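PDB 6JSX: flagellar biosynthesis protein FlaG from Helicobacter pylori, which probably takes part in flagellum biosynthesis, perhaps influencing filament length as FlaG proteins of other bacteria do. Local coordinates for residues Asp24-Val37 against Val40-Ser54. Sequence-based numbering, arbitrary orientation.
Sequences DINFSYNDTIKGLV and VKDANGDKVIREIPS
Two successive beta hairpins form this contact, and their shared middle strand, 35-41, pairs with 47-53 through Leu36 and Ile52. Leu36 N gives a hydrogen bond to Ile52 O at 2.6 Å. Ile52 N returns one to Leu36 O at 2.8 Å. The side chains of Leu36 and Ile52 share one face of the sheet, where both touch Ala57 of helix 54-72. Val37 and Glu51 lie on the other face. There Val37 CG2 rests 3.9 Å from Glu51 CB, and Ile33 CD1 reaches from the first hairpin's turn to 3.5 Å from Glu51 CG.

Strand 47-53 ends beside that turn. Ser54 N binds Lys34 O in a nearly straight bond of 3.0 Å, as helix 54-72 begins. Tyr29 carries its hydroxyl across to the same serine: with CG anti to the backbone N (chi1 -177°), OH donates to Ser54 OG at 3.2 Å. Ser54 OG sits at the edge of the Tyr29 ring, in its plane.

At the other end, Asp24 OD1 accepts from Lys41 N at 3.3 Å, nearly along its C-O axis. Arg50 of this chain forms a salt bridge with Asp24 of the second subunit; the reciprocal ion pair is long and weak. Val40 CG1 packs alongside Ile25 CG1 at 4.0 Å, and Val40 also meets Val40 of the second subunit. The 35-41/47-53 pairing is the second hairpin of a three-stranded antiparallel beta meander, ordered 26-30, 35-41, 47-53, and Ile33 and Tyr29 tie the first hairpin to it.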
loop_
_atom_site.group_PDB
_atom_site.type_symbol
_atom_site.label_atom_id
_atom_site.label_comp_id
_atom_site.label_asym_id
_atom_site.label_seq_id
_atom_site.Cartn_x
_atom_site.Cartn_y
_atom_site.Cartn_z
ATOM N N ASP A 24 6.699 8.975 3.793
ATOM C CA ASP A 24 7.796 8.513 2.946
ATOM C C ASP A 24 7.573 7.067 2.487
ATOM O O ASP A 24 8.149 6.120 3.054
ATOM C CB ASP A 24 9.147 8.650 3.668
ATOM C CG ASP A 24 10.337 8.213 2.797
ATOM O OD1 ASP A 24 10.861 7.091 2.998
ATOM O OD2 ASP A 24 10.754 8.993 1.912
ATOM N N ILE A 25 6.711 6.913 1.478
ATOM C CA ILE A 25 6.497 5.639 0.796
ATOM C C ILE A 25 6.434 5.900 -0.689
ATOM O O ILE A 25 5.666 6.745 -1.131
ATOM C CB ILE A 25 5.188 4.953 1.224
ATOM C CG1 ILE A 25 5.129 4.821 2.757
ATOM C CG2 ILE A 25 5.053 3.611 0.522
ATOM C CD1 ILE A 25 4.104 3.850 3.291
ATOM N N ASN A 26 7.249 5.190 -1.462
ATOM C CA ASN A 26 7.309 5.433 -2.902
ATOM C C ASN A 26 6.878 4.261 -3.785
ATOM O O ASN A 26 7.175 3.104 -3.507
ATOM C CB ASN A 26 8.702 5.912 -3.316
ATOM C CG ASN A 26 8.735 6.409 -4.747
ATOM O OD1 ASN A 26 9.246 5.729 -5.640
ATOM N ND2 ASN A 26 8.163 7.594 -4.980
ATOM N N PHE A 27 6.185 4.576 -4.868
ATOM C CA PHE A 27 5.747 3.556 -5.805
ATOM C C PHE A 27 6.311 3.881 -7.164
ATOM O O PHE A 27 6.540 5.047 -7.487
ATOM C CB PHE A 27 4.215 3.507 -5.868
ATOM C CG PHE A 27 3.577 3.075 -4.572
ATOM C CD1 PHE A 27 3.290 4.012 -3.574
ATOM C CD2 PHE A 27 3.286 1.726 -4.335
ATOM C CE1 PHE A 27 2.717 3.619 -2.363
ATOM C CE2 PHE A 27 2.708 1.324 -3.123
ATOM C CZ PHE A 27 2.422 2.279 -2.134
ATOM N N SER A 28 6.559 2.844 -7.954
ATOM C CA SER A 28 6.946 3.023 -9.349
ATOM C C SER A 28 6.821 1.713 -10.090
ATOM O O SER A 28 6.845 0.646 -9.477
ATOM C CB SER A 28 8.381 3.498 -9.451
ATOM O OG SER A 28 9.191 2.578 -8.778
ATOM N N TYR A 29 6.685 1.797 -11.409
ATOM C CA TYR A 29 6.794 0.606 -12.227
ATOM C C TYR A 29 8.239 0.420 -12.665
ATOM O O TYR A 29 8.825 1.312 -13.281
ATOM C CB TYR A 29 5.902 0.694 -13.459
ATOM C CG TYR A 29 5.926 -0.564 -14.313
ATOM C CD1 TYR A 29 5.227 -1.700 -13.921
ATOM C CD2 TYR A 29 6.642 -0.618 -15.506
ATOM C CE1 TYR A 29 5.238 -2.851 -14.679
ATOM C CE2 TYR A 29 6.648 -1.765 -16.285
ATOM C CZ TYR A 29 5.939 -2.882 -15.868
ATOM O OH TYR A 29 5.933 -4.039 -16.633
ATOM N N ASN A 30 8.823 -0.728 -12.340
ATOM C CA ASN A 30 10.106 -1.084 -12.927
ATOM C C ASN A 30 9.899 -1.891 -14.213
ATOM O O ASN A 30 9.258 -2.951 -14.201
ATOM C CB ASN A 30 10.961 -1.859 -11.927
ATOM C CG ASN A 30 12.412 -1.937 -12.338
ATOM O OD1 ASN A 30 12.723 -2.214 -13.499
ATOM N ND2 ASN A 30 13.313 -1.684 -11.389
ATOM N N ASP A 31 10.429 -1.388 -15.324
ATOM C CA ASP A 31 10.290 -2.095 -16.591
ATOM C C ASP A 31 11.361 -3.185 -16.747
ATOM O O ASP A 31 11.226 -4.106 -17.549
ATOM C CB ASP A 31 10.304 -1.120 -17.777
ATOM C CG ASP A 31 9.797 -1.759 -19.067
ATOM O OD1 ASP A 31 8.562 -1.904 -19.223
ATOM O OD2 ASP A 31 10.634 -2.130 -19.917
ATOM N N THR A 32 12.420 -3.081 -15.956
ATOM C CA THR A 32 13.485 -4.071 -15.995
ATOM C C THR A 32 13.081 -5.367 -15.284
ATOM O O THR A 32 13.242 -6.460 -15.832
ATOM C CB THR A 32 14.774 -3.492 -15.411
ATOM O OG1 THR A 32 15.179 -2.375 -16.212
ATOM C CG2 THR A 32 15.876 -4.535 -15.384
ATOM N N ILE A 33 12.531 -5.248 -14.079
ATOM C CA ILE A 33 12.056 -6.428 -13.362
ATOM C C ILE A 33 10.570 -6.737 -13.575
ATOM O O ILE A 33 10.059 -7.699 -13.002
ATOM C CB ILE A 33 12.359 -6.356 -11.850
ATOM C CG1 ILE A 33 11.557 -5.234 -11.176
ATOM C CG2 ILE A 33 13.835 -6.184 -11.627
ATOM C CD1 ILE A 33 10.284 -5.705 -10.430
ATOM N N LYS A 34 9.889 -5.922 -14.381
ATOM C CA LYS A 34 8.480 -6.143 -14.729
ATOM C C LYS A 34 7.584 -6.307 -13.500
ATOM O O LYS A 34 6.968 -7.355 -13.301
ATOM C CB LYS A 34 8.335 -7.356 -15.657
ATOM C CG LYS A 34 9.101 -7.243 -16.982
ATOM C CD LYS A 34 8.565 -6.106 -17.840
ATOM C CE LYS A 34 9.285 -6.010 -19.176
ATOM N NZ LYS A 34 8.815 -7.038 -20.149
ATOM N N GLY A 35 7.524 -5.272 -12.671
ATOM C CA GLY A 35 6.728 -5.322 -11.457
ATOM C C GLY A 35 6.491 -3.974 -10.802
ATOM O O GLY A 35 7.060 -2.953 -11.189
ATOM N N LEU A 36 5.628 -3.963 -9.804
ATOM C CA LEU A 36 5.440 -2.763 -9.025
ATOM C C LEU A 36 6.505 -2.749 -7.910
ATOM O O LEU A 36 6.761 -3.766 -7.251
ATOM C CB LEU A 36 4.022 -2.733 -8.439
ATOM C CG LEU A 36 3.165 -1.468 -8.189
ATOM C CD1 LEU A 36 2.618 -1.533 -6.784
ATOM C CD2 LEU A 36 3.843 -0.116 -8.432
ATOM N N VAL A 37 7.145 -1.601 -7.712
ATOM C CA VAL A 37 8.100 -1.484 -6.621
ATOM C C VAL A 37 7.730 -0.407 -5.595
ATOM O O VAL A 37 7.595 0.775 -5.915
ATOM C CB VAL A 37 9.548 -1.311 -7.127
ATOM C CG1 VAL A 37 10.475 -0.912 -5.962
ATOM C CG2 VAL A 37 10.026 -2.609 -7.863
ATOM N N VAL A 40 10.734 2.368 0.803
ATOM C CA VAL A 40 10.840 3.255 1.950
ATOM C C VAL A 40 12.311 3.309 2.376
ATOM O O VAL A 40 13.053 2.358 2.150
ATOM C CB VAL A 40 9.960 2.734 3.111
ATOM C CG1 VAL A 40 8.503 2.729 2.701
ATOM C CG2 VAL A 40 10.355 1.334 3.488
ATOM N N LYS A 41 12.752 4.417 2.961
ATOM C CA LYS A 41 14.122 4.479 3.483
ATOM C C LYS A 41 14.142 4.085 4.955
ATOM O O LYS A 41 13.259 4.483 5.722
ATOM C CB LYS A 41 14.753 5.864 3.270
ATOM C CG LYS A 41 15.036 6.200 1.798
ATOM C CD LYS A 41 15.904 7.450 1.653
ATOM C CE LYS A 41 16.402 7.640 0.219
ATOM N NZ LYS A 41 15.292 7.930 -0.736
ATOM N N ASP A 42 15.138 3.293 5.346
ATOM C CA ASP A 42 15.224 2.795 6.720
ATOM C C ASP A 42 15.803 3.824 7.690
ATOM O O ASP A 42 15.885 5.013 7.374
ATOM C CB ASP A 42 16.032 1.489 6.784
ATOM C CG ASP A 42 17.522 1.693 6.521
ATOM O OD1 ASP A 42 17.922 2.785 6.068
ATOM O OD2 ASP A 42 18.297 0.740 6.756
ATOM N N ALA A 43 16.221 3.360 8.863
ATOM C CA ALA A 43 16.790 4.262 9.860
ATOM C C ALA A 43 18.097 4.916 9.397
ATOM O O ALA A 43 18.432 6.015 9.836
ATOM C CB ALA A 43 16.986 3.543 11.201
ATOM N N ASN A 44 18.826 4.263 8.500
ATOM C CA ASN A 44 20.115 4.808 8.071
ATOM C C ASN A 44 20.034 5.680 6.821
ATOM O O ASN A 44 21.033 6.266 6.397
ATOM C CB ASN A 44 21.174 3.703 7.922
ATOM C CG ASN A 44 21.789 3.288 9.264
ATOM O OD1 ASN A 44 21.106 3.229 10.295
ATOM N ND2 ASN A 44 23.092 3.013 9.253
ATOM N N GLY A 45 18.833 5.768 6.250
ATOM C CA GLY A 45 18.580 6.586 5.075
ATOM C C GLY A 45 18.730 5.800 3.795
ATOM O O GLY A 45 18.735 6.376 2.710
ATOM N N ASP A 46 18.851 4.480 3.933
ATOM C CA ASP A 46 19.069 3.569 2.807
ATOM C C ASP A 46 17.766 2.922 2.337
ATOM O O ASP A 46 16.917 2.569 3.154
ATOM C CB ASP A 46 20.046 2.464 3.209
ATOM C CG ASP A 46 21.375 3.001 3.694
ATOM O OD1 ASP A 46 21.883 3.978 3.096
ATOM O OD2 ASP A 46 21.909 2.439 4.675
ATOM N N LYS A 47 17.614 2.741 1.028
ATOM C CA LYS A 47 16.360 2.209 0.500
ATOM C C LYS A 47 16.171 0.728 0.791
ATOM O O LYS A 47 17.060 -0.081 0.532
ATOM C CB LYS A 47 16.240 2.448 -1.009
ATOM C CG LYS A 47 15.966 3.889 -1.415
ATOM C CD LYS A 47 15.712 3.960 -2.907
ATOM C CE LYS A 47 15.771 5.383 -3.426
ATOM N NZ LYS A 47 15.366 5.433 -4.863
ATOM N N VAL A 48 15.013 0.387 1.348
ATOM C CA VAL A 48 14.573 -1.001 1.435
ATOM C C VAL A 48 13.388 -1.136 0.487
ATOM O O VAL A 48 12.501 -0.277 0.469
ATOM C CB VAL A 48 14.233 -1.428 2.897
ATOM C CG1 VAL A 48 13.397 -0.383 3.582
ATOM C CG2 VAL A 48 13.523 -2.770 2.938
ATOM N N ILE A 49 13.406 -2.173 -0.349
ATOM C CA ILE A 49 12.394 -2.299 -1.402
ATOM C C ILE A 49 11.624 -3.619 -1.381
ATOM O O ILE A 49 12.123 -4.644 -0.918
ATOM C CB ILE A 49 12.984 -2.091 -2.831
ATOM C CG1 ILE A 49 13.713 -3.347 -3.303
ATOM C CG2 ILE A 49 13.873 -0.850 -2.900
ATOM C CD1 ILE A 49 13.078 -3.989 -4.513
ATOM N N ARG A 50 10.399 -3.567 -1.893
ATOM C CA ARG A 50 9.577 -4.746 -2.081
ATOM C C ARG A 50 9.024 -4.706 -3.490
ATOM O O ARG A 50 8.438 -3.709 -3.900
ATOM C CB ARG A 50 8.429 -4.775 -1.076
ATOM C CG ARG A 50 8.866 -5.044 0.349
ATOM C CD ARG A 50 9.773 -6.263 0.451
ATOM N NE ARG A 50 10.024 -6.625 1.846
ATOM C CZ ARG A 50 11.142 -6.355 2.521
ATOM N NH1 ARG A 50 12.160 -5.722 1.944
ATOM N NH2 ARG A 50 11.253 -6.735 3.786
ATOM N N GLU A 51 9.233 -5.780 -4.238
ATOM C CA GLU A 51 8.759 -5.854 -5.604
ATOM C C GLU A 51 7.563 -6.789 -5.663
ATOM O O GLU A 51 7.479 -7.766 -4.920
ATOM C CB GLU A 51 9.866 -6.322 -6.537
ATOM C CG GLU A 51 9.467 -7.436 -7.489
ATOM C CD GLU A 51 10.596 -8.417 -7.705
ATOM O OE1 GLU A 51 11.531 -8.436 -6.873
ATOM O OE2 GLU A 51 10.554 -9.169 -8.702
ATOM N N ILE A 52 6.616 -6.443 -6.526
ATOM C CA ILE A 52 5.436 -7.249 -6.762
ATOM C C ILE A 52 5.278 -7.305 -8.277
ATOM O O ILE A 52 4.930 -6.303 -8.909
ATOM C CB ILE A 52 4.187 -6.606 -6.104
ATOM C CG1 ILE A 52 4.357 -6.546 -4.583
ATOM C CG2 ILE A 52 2.924 -7.373 -6.452
ATOM C CD1 ILE A 52 3.236 -5.823 -3.854
ATOM N N PRO A 53 5.588 -8.465 -8.870
ATOM C CA PRO A 53 5.557 -8.574 -10.335
ATOM C C PRO A 53 4.220 -8.154 -10.910
ATOM O O PRO A 53 3.195 -8.328 -10.244
ATOM C CB PRO A 53 5.853 -10.062 -10.603
ATOM C CG PRO A 53 5.980 -10.727 -9.264
ATOM C CD PRO A 53 6.206 -9.643 -8.242
ATOM N N SER A 54 4.267 -7.588 -12.118
ATOM C CA SER A 54 3.120 -6.977 -12.801
ATOM C C SER A 54 1.785 -7.663 -12.548
ATOM O O SER A 54 0.831 -7.035 -12.096
ATOM C CB SER A 54 3.365 -6.913 -14.315
ATOM O OG SER A 54 4.236 -5.857 -14.679
#